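Local coordinates for protein arginine N-methyltransferase SFM1 (Saccharomyces cerevisiae, PDB 5C77) that transfers a methyl group from S-adenosyl-L-methionine to an arginine of ribosomal protein S3, giving the monomethylated residue, at residues I4-E9 against I33-P38; E73-G78 against P125-S130; L133-M138 against P179-L184. All coordinates share one frame; numbering follows the deposited sequence.

Along the chain the three contacts follow one another in series. Interactions 1 and 2 reach the same mixed sheet: the first pairs strand 3-6 with strand 32-35, the second sets the loop before strand 80-83 against the start of strand 128-131, and their centres lie about 18 Å apart. Interaction 3 takes up the chain just beyond strand 128-131 and joins the adenine loop to strand 181-183 of a separate antiparallel sheet, across the chain's centre from interaction 1, about 21 Å between centres. S-adenosyl-L-homocysteine is thus contacted near its amino-acid end by interaction 1 and at its adenine by interaction 3, whereas interaction 2 sits at the sheet's edge, away from the cofactor.

Interaction 1: I4-E9 against I33-P38. With SAH (S-adenosyl-L-homocysteine), chain C.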
loop_
_atom_site.group_PDB
_atom_site.type_symbol
_atom_site.label_atom_id
_atom_site.label_comp_id
_atom_site.label_asym_id
_atom_site.label_seq_id
_atom_site.Cartn_x
_atom_site.Cartn_y
_atom_site.Cartn_z
ATOM N N ILE A 4 -10.666 -0.405 7.104
ATOM C CA ILE A 4 -11.807 -1.308 7.058
ATOM C C ILE A 4 -12.976 -0.653 6.342
ATOM O O ILE A 4 -13.495 0.356 6.801
ATOM C CB ILE A 4 -12.286 -1.673 8.469
ATOM C CG1 ILE A 4 -11.146 -2.278 9.284
ATOM C CG2 ILE A 4 -13.457 -2.625 8.393
ATOM C CD1 ILE A 4 -11.499 -2.474 10.757
ATOM N N ILE A 5 -13.394 -1.223 5.219
ATOM C CA ILE A 5 -14.554 -0.692 4.522
ATOM C C ILE A 5 -15.783 -1.550 4.737
ATOM O O ILE A 5 -15.782 -2.739 4.434
ATOM C CB ILE A 5 -14.310 -0.545 3.018
ATOM C CG1 ILE A 5 -13.125 0.388 2.754
ATOM C CG2 ILE A 5 -15.554 0.006 2.347
ATOM C CD1 ILE A 5 -12.786 0.497 1.281
ATOM N N GLU A 6 -16.828 -0.942 5.277
ATOM C CA GLU A 6 -18.125 -1.593 5.355
ATOM C C GLU A 6 -18.712 -1.549 3.961
ATOM O O GLU A 6 -18.891 -0.471 3.402
ATOM C CB GLU A 6 -19.036 -0.835 6.312
ATOM C CG GLU A 6 -18.465 -0.665 7.702
ATOM C CD GLU A 6 -18.511 -1.957 8.495
ATOM O OE1 GLU A 6 -19.581 -2.599 8.492
ATOM O OE2 GLU A 6 -17.483 -2.330 9.112
ATOM N N HIS A 7 -18.997 -2.707 3.385
ATOM C CA HIS A 7 -19.504 -2.739 2.024
ATOM C C HIS A 7 -20.877 -2.059 1.960
ATOM O O HIS A 7 -21.827 -2.522 2.591
ATOM C CB HIS A 7 -19.563 -4.172 1.493
ATOM C CG HIS A 7 -19.990 -4.259 0.063
ATOM N ND1 HIS A 7 -19.389 -3.526 -0.936
ATOM C CD2 HIS A 7 -20.972 -4.976 -0.533
ATOM C CE1 HIS A 7 -19.979 -3.791 -2.089
ATOM N NE2 HIS A 7 -20.943 -4.666 -1.871
ATOM N N MET A 8 -20.961 -0.957 1.202
ATOM C CA MET A 8 -22.154 -0.097 1.168
ATOM C C MET A 8 -23.097 -0.278 -0.029
ATOM O O MET A 8 -23.685 0.693 -0.507
ATOM C CB MET A 8 -21.759 1.385 1.249
ATOM C CG MET A 8 -21.445 1.914 2.648
ATOM S SD MET A 8 -22.729 1.662 3.904
ATOM C CE MET A 8 -22.136 0.141 4.659
ATOM N N GLU A 9 -23.245 -1.505 -0.511
ATOM C CA GLU A 9 -24.230 -1.782 -1.554
ATOM C C GLU A 9 -24.558 -3.265 -1.645
ATOM O O GLU A 9 -23.902 -4.092 -1.018
ATOM C CB GLU A 9 -23.787 -1.225 -2.915
ATOM C CG GLU A 9 -22.453 -1.748 -3.447
ATOM C CD GLU A 9 -22.095 -1.132 -4.796
ATOM O OE1 GLU A 9 -22.346 -1.782 -5.835
ATOM O OE2 GLU A 9 -21.578 0.008 -4.816
ATOM N N ILE A 33 -9.464 -4.336 4.848
ATOM C CA ILE A 33 -10.459 -5.382 5.042
ATOM C C ILE A 33 -11.837 -4.891 4.609
ATOM O O ILE A 33 -12.311 -3.858 5.069
ATOM C CB ILE A 33 -10.495 -5.935 6.488
ATOM C CG1 ILE A 33 -9.273 -6.821 6.761
ATOM C CG2 ILE A 33 -11.725 -6.791 6.694
ATOM C CD1 ILE A 33 -8.024 -6.079 7.162
ATOM N N LEU A 34 -12.464 -5.621 3.694
ATOM C CA LEU A 34 -13.852 -5.350 3.325
ATOM C C LEU A 34 -14.770 -6.149 4.259
ATOM O O LEU A 34 -14.729 -7.381 4.278
ATOM C CB LEU A 34 -14.109 -5.720 1.859
ATOM C CG LEU A 34 -15.471 -5.278 1.303
ATOM C CD1 LEU A 34 -15.624 -3.752 1.310
ATOM C CD2 LEU A 34 -15.709 -5.838 -0.083
ATOM N N SER A 35 -15.580 -5.451 5.048
ATOM C CA SER A 35 -16.366 -6.116 6.081
ATOM C C SER A 35 -17.885 -6.011 5.898
ATOM O O SER A 35 -18.379 -5.329 4.993
ATOM C CB SER A 35 -15.978 -5.580 7.450
ATOM O OG SER A 35 -16.493 -4.274 7.623
ATOM N N SER A 36 -18.604 -6.723 6.765
ATOM C CA SER A 36 -20.068 -6.673 6.852
ATOM C C SER A 36 -20.782 -7.042 5.576
ATOM O O SER A 36 -21.834 -6.489 5.283
ATOM C CB SER A 36 -20.552 -5.293 7.293
ATOM O OG SER A 36 -20.130 -4.999 8.614
ATOM N N LEU A 37 -20.215 -7.960 4.811
ATOM C CA LEU A 37 -20.883 -8.422 3.609
ATOM C C LEU A 37 -22.042 -9.299 4.044
ATOM O O LEU A 37 -22.038 -9.789 5.175
ATOM C CB LEU A 37 -19.916 -9.212 2.725
ATOM C CG LEU A 37 -19.104 -8.398 1.718
ATOM C CD1 LEU A 37 -17.883 -7.742 2.364
ATOM C CD2 LEU A 37 -18.691 -9.292 0.585
ATOM N N PRO A 38 -23.050 -9.479 3.167
ATOM C CA PRO A 38 -24.145 -10.399 3.488
ATOM C C PRO A 38 -23.629 -11.749 3.983
ATOM O O PRO A 38 -22.697 -12.328 3.425
ATOM C CB PRO A 38 -24.875 -10.550 2.154
ATOM C CG PRO A 38 -24.658 -9.242 1.476
ATOM C CD PRO A 38 -23.260 -8.809 1.870
HETATM N N SAH C . -22.472 3.826 -1.684
HETATM C CA SAH C . -22.067 4.510 -0.460
HETATM C CB SAH C . -20.796 5.328 -0.698
HETATM C CG SAH C . -20.011 5.680 0.565
HETATM S SD SAH C . -18.557 6.727 0.271
HETATM C C SAH C . -23.203 5.388 0.076
HETATM O O SAH C . -23.092 5.993 1.148
HETATM O OXT SAH C . -24.265 5.508 -0.545
HETATM C "C5'" SAH C . -18.880 7.579 1.832
HETATM C "C4'" SAH C . -17.874 7.231 2.921
HETATM O "O4'" SAH C . -16.626 7.861 2.684
HETATM C "C3'" SAH C . -18.384 7.716 4.270
HETATM O "O3'" SAH C . -18.926 6.647 4.995
HETATM C "C2'" SAH C . -17.160 8.215 4.984
HETATM O "O2'" SAH C . -16.593 7.153 5.728
HETATM C "C1'" SAH C . -16.213 8.543 3.856
HETATM N N9 SAH C . -16.206 10.001 3.642
HETATM C C8 SAH C . -16.575 10.677 2.510
HETATM N N7 SAH C . -16.419 11.999 2.724
HETATM C C5 SAH C . -15.958 12.181 3.980
HETATM C C6 SAH C . -15.624 13.317 4.715
HETATM N N6 SAH C . -15.739 14.530 4.187
HETATM N N1 SAH C . -15.171 13.174 6.011
HETATM C C2 SAH C . -15.041 11.928 6.576
HETATM N N3 SAH C . -15.375 10.810 5.848
HETATM C C4 SAH C . -15.820 10.930 4.571
#
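I5 and L34 pair side by side on neighbouring parallel strands, their side chains on the same face of the sheet; the strands are the first and last elements of a beta-alpha-beta crossover in the SPOUT-type methyltransferase fold, with helix 14-27 as the connection. The backbone rungs are regular: I5 N donates to I33 O, S35 N to I5 O at 2.8 Å, and H7 N to S35 O, the last almost straight with an N-H...O angle of 174°. On the face turned to the helix, L34 has its CG anti to the backbone N (chi1 -171°), which swings CD1 over to the neighbouring strand; there it lies 3.9 Å from I5 CB, the two side chains slanting past one another, and 3.3 Å from I5 O. Both residues also touch Y20 of the helix. H7 continues this apolar strip just beyond the strand, its CB lying 4.0 Å from L34 CD1 and equally near L37 CD1, whereas its ring is turned to other partners: ND1 bonds to Y20, NE2 to the carbonyl of G11, and F12 stacks on the ring. M8, next along, lines the ligand pocket with its CB beside the CA of S-adenosyl-L-homocysteine.

I4, E6, I33 and S35 share the other face, where polar groups gather toward the strand ends. I4 CG2 comes within 3.5 Å of S35 OG. The E6 chain bends at chi2 (-74°), bringing its buried carboxylate across to two successive serines, and the positive charge of R116 nearby would probably favour its ionised form. OE2 lies 2.6 Å from S35 OG; OE1, which also forms a salt bridge with R116, accepts a very short hydrogen bond of 2.5 Å from S36 OG.

Interaction 2: E73-G78 against P125-S130; sequences ELLKDG and PNLLIS
G78 N donates to L127 O at 3.1 Å where two chain segments without regular pairing meet, their end-to-end directions 72° apart, and the amide comes in tilted 32° from the carbonyl plane. The contact lies at the edge of the mixed sheet, where the loop leading into strand 80-83 passes the turn that opens strand 128-131; those two strands then run parallel, and I129 makes backbone hydrogen bonds with V80 and L82.

L127 is the main apolar piece. With its CG anti to the backbone N, the side chain bends back to the loop: CD1 rests 3.5 Å from K76 O and close to L75 O, while CD2 meets L75 CD2 at 3.8 Å, the two leucines set at a slant. L75 also packs on V80 and I65. Nearer the surface, D77 and N126 lie side by side and point the same way, with carboxylate and amide planes 18° apart. D77 CB sits 3.2 Å from the backbone carbonyl N126 O, and D77 OD2 lies 3.5 Å from N126 CB. I129 brings CG1 alongside G78 O at 3.6 Å, and at the backbone angles of G78 a side chain would be jammed against the preceding carbonyl.

The segments thus meet largely through one main-chain bond and the methyls of L127, with no charge pairing between them, as 125-130 carries no charged side chain.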
loop_
_atom_site.group_PDB
_atom_site.type_symbol
_atom_site.label_atom_id
_atom_site.label_comp_id
_atom_site.label_asym_id
_atom_site.label_seq_id
_atom_site.Cartn_x
_atom_site.Cartn_y
_atom_site.Cartn_z
ATOM N N GLU A 73 -4.270 -7.243 14.938
ATOM C CA GLU A 73 -4.229 -6.775 16.322
ATOM C C GLU A 73 -5.635 -6.442 16.791
ATOM O O GLU A 73 -6.451 -5.964 16.004
ATOM C CB GLU A 73 -3.358 -5.525 16.422
ATOM C CG GLU A 73 -3.822 -4.396 15.514
ATOM C CD GLU A 73 -2.910 -3.185 15.552
ATOM O OE1 GLU A 73 -2.159 -3.031 16.543
ATOM O OE2 GLU A 73 -2.948 -2.391 14.582
ATOM N N LEU A 74 -5.926 -6.677 18.071
ATOM C CA LEU A 74 -7.309 -6.521 18.545
ATOM C C LEU A 74 -7.797 -5.085 18.404
ATOM O O LEU A 74 -7.004 -4.170 18.162
ATOM C CB LEU A 74 -7.513 -7.043 19.987
ATOM C CG LEU A 74 -6.834 -6.273 21.131
ATOM C CD1 LEU A 74 -7.886 -5.749 22.171
ATOM C CD2 LEU A 74 -5.760 -7.148 21.807
ATOM N N LEU A 75 -9.110 -4.911 18.513
ATOM C CA LEU A 75 -9.716 -3.597 18.417
ATOM C C LEU A 75 -9.880 -3.042 19.814
ATOM O O LEU A 75 -10.733 -3.493 20.572
ATOM C CB LEU A 75 -11.068 -3.675 17.712
ATOM C CG LEU A 75 -11.064 -3.345 16.217
ATOM C CD1 LEU A 75 -10.117 -4.247 15.447
ATOM C CD2 LEU A 75 -12.468 -3.453 15.658
ATOM N N LYS A 76 -9.047 -2.073 20.159
ATOM C CA LYS A 76 -9.088 -1.497 21.488
ATOM C C LYS A 76 -9.926 -0.229 21.503
ATOM O O LYS A 76 -10.004 0.492 20.507
ATOM C CB LYS A 76 -7.673 -1.207 21.998
ATOM C CG LYS A 76 -6.741 -2.397 21.920
ATOM C CD LYS A 76 -5.743 -2.391 23.068
ATOM C CE LYS A 76 -5.057 -3.749 23.210
ATOM N NZ LYS A 76 -4.230 -3.864 24.450
ATOM N N ASP A 77 -10.544 0.033 22.645
ATOM C CA ASP A 77 -11.374 1.211 22.821
ATOM C C ASP A 77 -10.592 2.489 22.546
ATOM O O ASP A 77 -9.548 2.731 23.139
ATOM C CB ASP A 77 -11.950 1.234 24.240
ATOM C CG ASP A 77 -13.006 0.152 24.465
ATOM O OD1 ASP A 77 -13.162 -0.743 23.597
ATOM O OD2 ASP A 77 -13.679 0.200 25.521
ATOM N N GLY A 78 -11.100 3.298 21.627
ATOM C CA GLY A 78 -10.528 4.607 21.375
ATOM C C GLY A 78 -9.417 4.624 20.344
ATOM O O GLY A 78 -8.906 5.688 19.990
ATOM N N PRO A 125 -20.061 2.373 21.078
ATOM C CA PRO A 125 -19.936 3.684 21.722
ATOM C C PRO A 125 -18.569 3.865 22.367
ATOM O O PRO A 125 -18.059 4.982 22.431
ATOM C CB PRO A 125 -21.013 3.644 22.817
ATOM C CG PRO A 125 -21.862 2.434 22.517
ATOM C CD PRO A 125 -20.943 1.478 21.846
ATOM N N ASN A 126 -17.991 2.767 22.842
ATOM C CA ASN A 126 -16.695 2.811 23.497
ATOM C C ASN A 126 -15.527 2.570 22.541
ATOM O O ASN A 126 -14.380 2.885 22.859
ATOM C CB ASN A 126 -16.660 1.800 24.645
ATOM C CG ASN A 126 -17.631 2.152 25.748
ATOM O OD1 ASN A 126 -17.601 3.259 26.283
ATOM N ND2 ASN A 126 -18.511 1.216 26.086
ATOM N N LEU A 127 -15.818 2.021 21.369
ATOM C CA LEU A 127 -14.765 1.685 20.422
ATOM C C LEU A 127 -14.399 2.859 19.513
ATOM O O LEU A 127 -13.221 3.195 19.363
ATOM C CB LEU A 127 -15.182 0.483 19.580
ATOM C CG LEU A 127 -14.067 -0.236 18.823
ATOM C CD1 LEU A 127 -13.109 -0.915 19.791
ATOM C CD2 LEU A 127 -14.660 -1.245 17.855
ATOM N N LEU A 128 -15.422 3.485 18.934
ATOM C CA LEU A 128 -15.243 4.478 17.881
ATOM C C LEU A 128 -14.933 5.893 18.361
ATOM O O LEU A 128 -15.494 6.374 19.339
ATOM C CB LEU A 128 -16.471 4.510 16.964
ATOM C CG LEU A 128 -16.808 3.205 16.238
ATOM C CD1 LEU A 128 -17.902 3.412 15.197
ATOM C CD2 LEU A 128 -15.560 2.597 15.603
ATOM N N ILE A 129 -14.011 6.538 17.656
ATOM C CA ILE A 129 -13.794 7.972 17.736
ATOM C C ILE A 129 -14.135 8.467 16.346
ATOM O O ILE A 129 -13.728 7.859 15.356
ATOM C CB ILE A 129 -12.316 8.315 18.001
ATOM C CG1 ILE A 129 -11.831 7.692 19.308
ATOM C CG2 ILE A 129 -12.114 9.827 18.029
ATOM C CD1 ILE A 129 -12.237 8.467 20.529
ATOM N N SER A 130 -14.883 9.554 16.249
ATOM C CA SER A 130 -15.269 10.055 14.942
ATOM C C SER A 130 -14.399 11.204 14.481
ATOM O O SER A 130 -14.131 12.128 15.245
ATOM C CB SER A 130 -16.733 10.471 14.940
ATOM O OG SER A 130 -17.560 9.324 14.875
#

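Interaction 3: L133-M138 against P179-L184; sequences LGDKQM and PFRYVL. With SAH (S-adenosyl-L-homocysteine), chain C.
R181 lies across the loop 133-138, which wraps the adenine of S-adenosyl-L-homocysteine in the SPOUT-type cofactor pocket; R181 itself belongs to strand 181-183 of the antiparallel sheet. Its backbone N donates to Q137 O at 3.0 Å, and its chain, bent at chi3 (-72°), brings the guanidinium round to D135. NH2 bonds to D135 OD1 at 3.3 Å, part of a salt bridge with the two charged planes nearly coplanar, while NE pairs with D164. K136 crosses at about a right angle, its CG over one guanidinium face, and F162 adds a cation-pi contact. Replacing R181 by an alanine would probably leave D135 and D164 without their shared positive mate and K136 CG without the guanidinium face it lies over.

M138, its chain extended beyond CG, reaches R181 CD with CE at 3.7 Å. The F180 ring lies beside the Q137 side chain with its edge against the backbone carbonyl, CD1 3.7 Å from Q137 O. The same loop reads the adenine with its backbone: SAH N6 donates to K136 O and G134 O, L133 N donates to N1, and M138 N gives its hydrogen to N7 at 3.0 Å.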
loop_
_atom_site.group_PDB
_atom_site.type_symbol
_atom_site.label_atom_id
_atom_site.label_comp_id
_atom_site.label_asym_id
_atom_site.label_seq_id
_atom_site.Cartn_x
_atom_site.Cartn_y
_atom_site.Cartn_z
ATOM N N LEU A 133 -12.944 14.507 7.356
ATOM C CA LEU A 133 -11.956 14.757 6.316
ATOM C C LEU A 133 -12.391 15.964 5.506
ATOM O O LEU A 133 -12.698 15.854 4.324
ATOM C CB LEU A 133 -11.819 13.539 5.395
ATOM C CG LEU A 133 -11.246 12.290 6.061
ATOM C CD1 LEU A 133 -11.452 11.042 5.200
ATOM C CD2 LEU A 133 -9.771 12.509 6.377
ATOM N N GLY A 134 -12.428 17.118 6.153
ATOM C CA GLY A 134 -12.871 18.330 5.496
ATOM C C GLY A 134 -14.372 18.413 5.330
ATOM O O GLY A 134 -15.090 17.433 5.545
ATOM N N ASP A 135 -14.847 19.586 4.922
ATOM C CA ASP A 135 -16.275 19.872 4.926
ATOM C C ASP A 135 -16.965 19.517 3.613
ATOM O O ASP A 135 -18.115 19.894 3.385
ATOM C CB ASP A 135 -16.518 21.337 5.282
ATOM C CG ASP A 135 -15.968 22.281 4.240
ATOM O OD1 ASP A 135 -15.134 21.830 3.423
ATOM O OD2 ASP A 135 -16.362 23.472 4.243
ATOM N N LYS A 136 -16.274 18.788 2.749
ATOM C CA LYS A 136 -16.902 18.328 1.524
ATOM C C LYS A 136 -16.942 16.821 1.454
ATOM O O LYS A 136 -16.098 16.137 2.018
ATOM C CB LYS A 136 -16.223 18.924 0.299
ATOM C CG LYS A 136 -16.391 20.429 0.227
ATOM C CD LYS A 136 -16.306 20.946 -1.195
ATOM C CE LYS A 136 -16.631 22.435 -1.247
ATOM N NZ LYS A 136 -17.954 22.740 -0.617
ATOM N N GLN A 137 -17.955 16.318 0.768
ATOM C CA GLN A 137 -18.160 14.895 0.587
ATOM C C GLN A 137 -17.085 14.338 -0.360
ATOM O O GLN A 137 -16.739 14.974 -1.356
ATOM C CB GLN A 137 -19.575 14.675 0.031
ATOM C CG GLN A 137 -19.966 13.238 -0.246
ATOM C CD GLN A 137 -20.098 12.404 1.016
ATOM O OE1 GLN A 137 -20.664 12.857 2.019
ATOM N NE2 GLN A 137 -19.568 11.175 0.974
ATOM N N MET A 138 -16.561 13.158 -0.032
ATOM C CA MET A 138 -15.535 12.491 -0.829
ATOM C C MET A 138 -15.963 11.077 -1.216
ATOM O O MET A 138 -16.733 10.437 -0.502
ATOM C CB MET A 138 -14.231 12.372 -0.030
ATOM C CG MET A 138 -13.472 13.660 0.182
ATOM S SD MET A 138 -11.973 13.399 1.153
ATOM C CE MET A 138 -11.149 14.960 0.926
ATOM N N PRO A 179 -19.939 15.777 -7.879
ATOM C CA PRO A 179 -20.239 16.486 -6.636
ATOM C C PRO A 179 -19.367 15.983 -5.488
ATOM O O PRO A 179 -19.882 15.591 -4.448
ATOM C CB PRO A 179 -21.701 16.128 -6.394
ATOM C CG PRO A 179 -21.815 14.753 -6.919
ATOM C CD PRO A 179 -20.860 14.650 -8.096
ATOM N N PHE A 180 -18.056 15.986 -5.684
ATOM C CA PHE A 180 -17.142 15.524 -4.658
ATOM C C PHE A 180 -15.883 16.360 -4.678
ATOM O O PHE A 180 -15.582 17.034 -5.663
ATOM C CB PHE A 180 -16.733 14.077 -4.904
ATOM C CG PHE A 180 -17.874 13.099 -4.933
ATOM C CD1 PHE A 180 -18.483 12.683 -3.756
ATOM C CD2 PHE A 180 -18.292 12.542 -6.134
ATOM C CE1 PHE A 180 -19.512 11.762 -3.778
ATOM C CE2 PHE A 180 -19.320 11.607 -6.167
ATOM C CZ PHE A 180 -19.933 11.224 -4.987
ATOM N N ARG A 181 -15.144 16.298 -3.581
ATOM C CA ARG A 181 -13.808 16.841 -3.529
ATOM C C ARG A 181 -12.820 15.731 -3.929
ATOM O O ARG A 181 -12.965 14.581 -3.515
ATOM C CB ARG A 181 -13.528 17.360 -2.117
ATOM C CG ARG A 181 -12.063 17.693 -1.830
ATOM C CD ARG A 181 -11.915 18.298 -0.444
ATOM N NE ARG A 181 -12.436 19.662 -0.385
ATOM C CZ ARG A 181 -12.968 20.228 0.695
ATOM N NH1 ARG A 181 -13.071 19.543 1.829
ATOM N NH2 ARG A 181 -13.408 21.481 0.637
ATOM N N TYR A 182 -11.834 16.079 -4.751
ATOM C CA TYR A 182 -10.827 15.122 -5.212
ATOM C C TYR A 182 -9.420 15.619 -4.941
ATOM O O TYR A 182 -9.167 16.813 -4.972
ATOM C CB TYR A 182 -10.956 14.876 -6.716
ATOM C CG TYR A 182 -12.199 14.133 -7.145
ATOM C CD1 TYR A 182 -13.384 14.812 -7.392
ATOM C CD2 TYR A 182 -12.184 12.756 -7.324
ATOM C CE1 TYR A 182 -14.520 14.145 -7.795
ATOM C CE2 TYR A 182 -13.318 12.078 -7.730
ATOM C CZ TYR A 182 -14.483 12.781 -7.966
ATOM O OH TYR A 182 -15.622 12.118 -8.369
ATOM N N VAL A 183 -8.503 14.691 -4.698
ATOM C CA VAL A 183 -7.080 15.021 -4.578
ATOM C C VAL A 183 -6.465 15.275 -5.961
ATOM O O VAL A 183 -6.709 14.532 -6.909
ATOM C CB VAL A 183 -6.288 13.893 -3.866
ATOM C CG1 VAL A 183 -4.859 14.337 -3.587
ATOM C CG2 VAL A 183 -6.977 13.478 -2.572
ATOM N N LEU A 184 -5.676 16.334 -6.083
ATOM C CA LEU A 184 -5.021 16.625 -7.357
ATOM C C LEU A 184 -3.768 15.770 -7.569
ATOM O O LEU A 184 -3.075 15.415 -6.618
ATOM C CB LEU A 184 -4.673 18.110 -7.456
ATOM C CG LEU A 184 -5.890 19.024 -7.565
ATOM C CD1 LEU A 184 -5.522 20.465 -7.231
ATOM C CD2 LEU A 184 -6.515 18.913 -8.954
HETATM N N SAH C . -22.472 3.826 -1.684
HETATM C CA SAH C . -22.067 4.510 -0.460
HETATM C CB SAH C . -20.796 5.328 -0.698
HETATM C CG SAH C . -20.011 5.680 0.565
HETATM S SD SAH C . -18.557 6.727 0.271
HETATM C C SAH C . -23.203 5.388 0.076
HETATM O O SAH C . -23.092 5.993 1.148
HETATM O OXT SAH C . -24.265 5.508 -0.545
HETATM C "C5'" SAH C . -18.880 7.579 1.832
HETATM C "C4'" SAH C . -17.874 7.231 2.921
HETATM O "O4'" SAH C . -16.626 7.861 2.684
HETATM C "C3'" SAH C . -18.384 7.716 4.270
HETATM O "O3'" SAH C . -18.926 6.647 4.995
HETATM C "C2'" SAH C . -17.160 8.215 4.984
HETATM O "O2'" SAH C . -16.593 7.153 5.728
HETATM C "C1'" SAH C . -16.213 8.543 3.856
HETATM N N9 SAH C . -16.206 10.001 3.642
HETATM C C8 SAH C . -16.575 10.677 2.510
HETATM N N7 SAH C . -16.419 11.999 2.724
HETATM C C5 SAH C . -15.958 12.181 3.980
HETATM C C6 SAH C . -15.624 13.317 4.715
HETATM N N6 SAH C . -15.739 14.530 4.187
HETATM N N1 SAH C . -15.171 13.174 6.011
HETATM C C2 SAH C . -15.041 11.928 6.576
HETATM N N3 SAH C . -15.375 10.810 5.848
HETATM C C4 SAH C . -15.820 10.930 4.571
#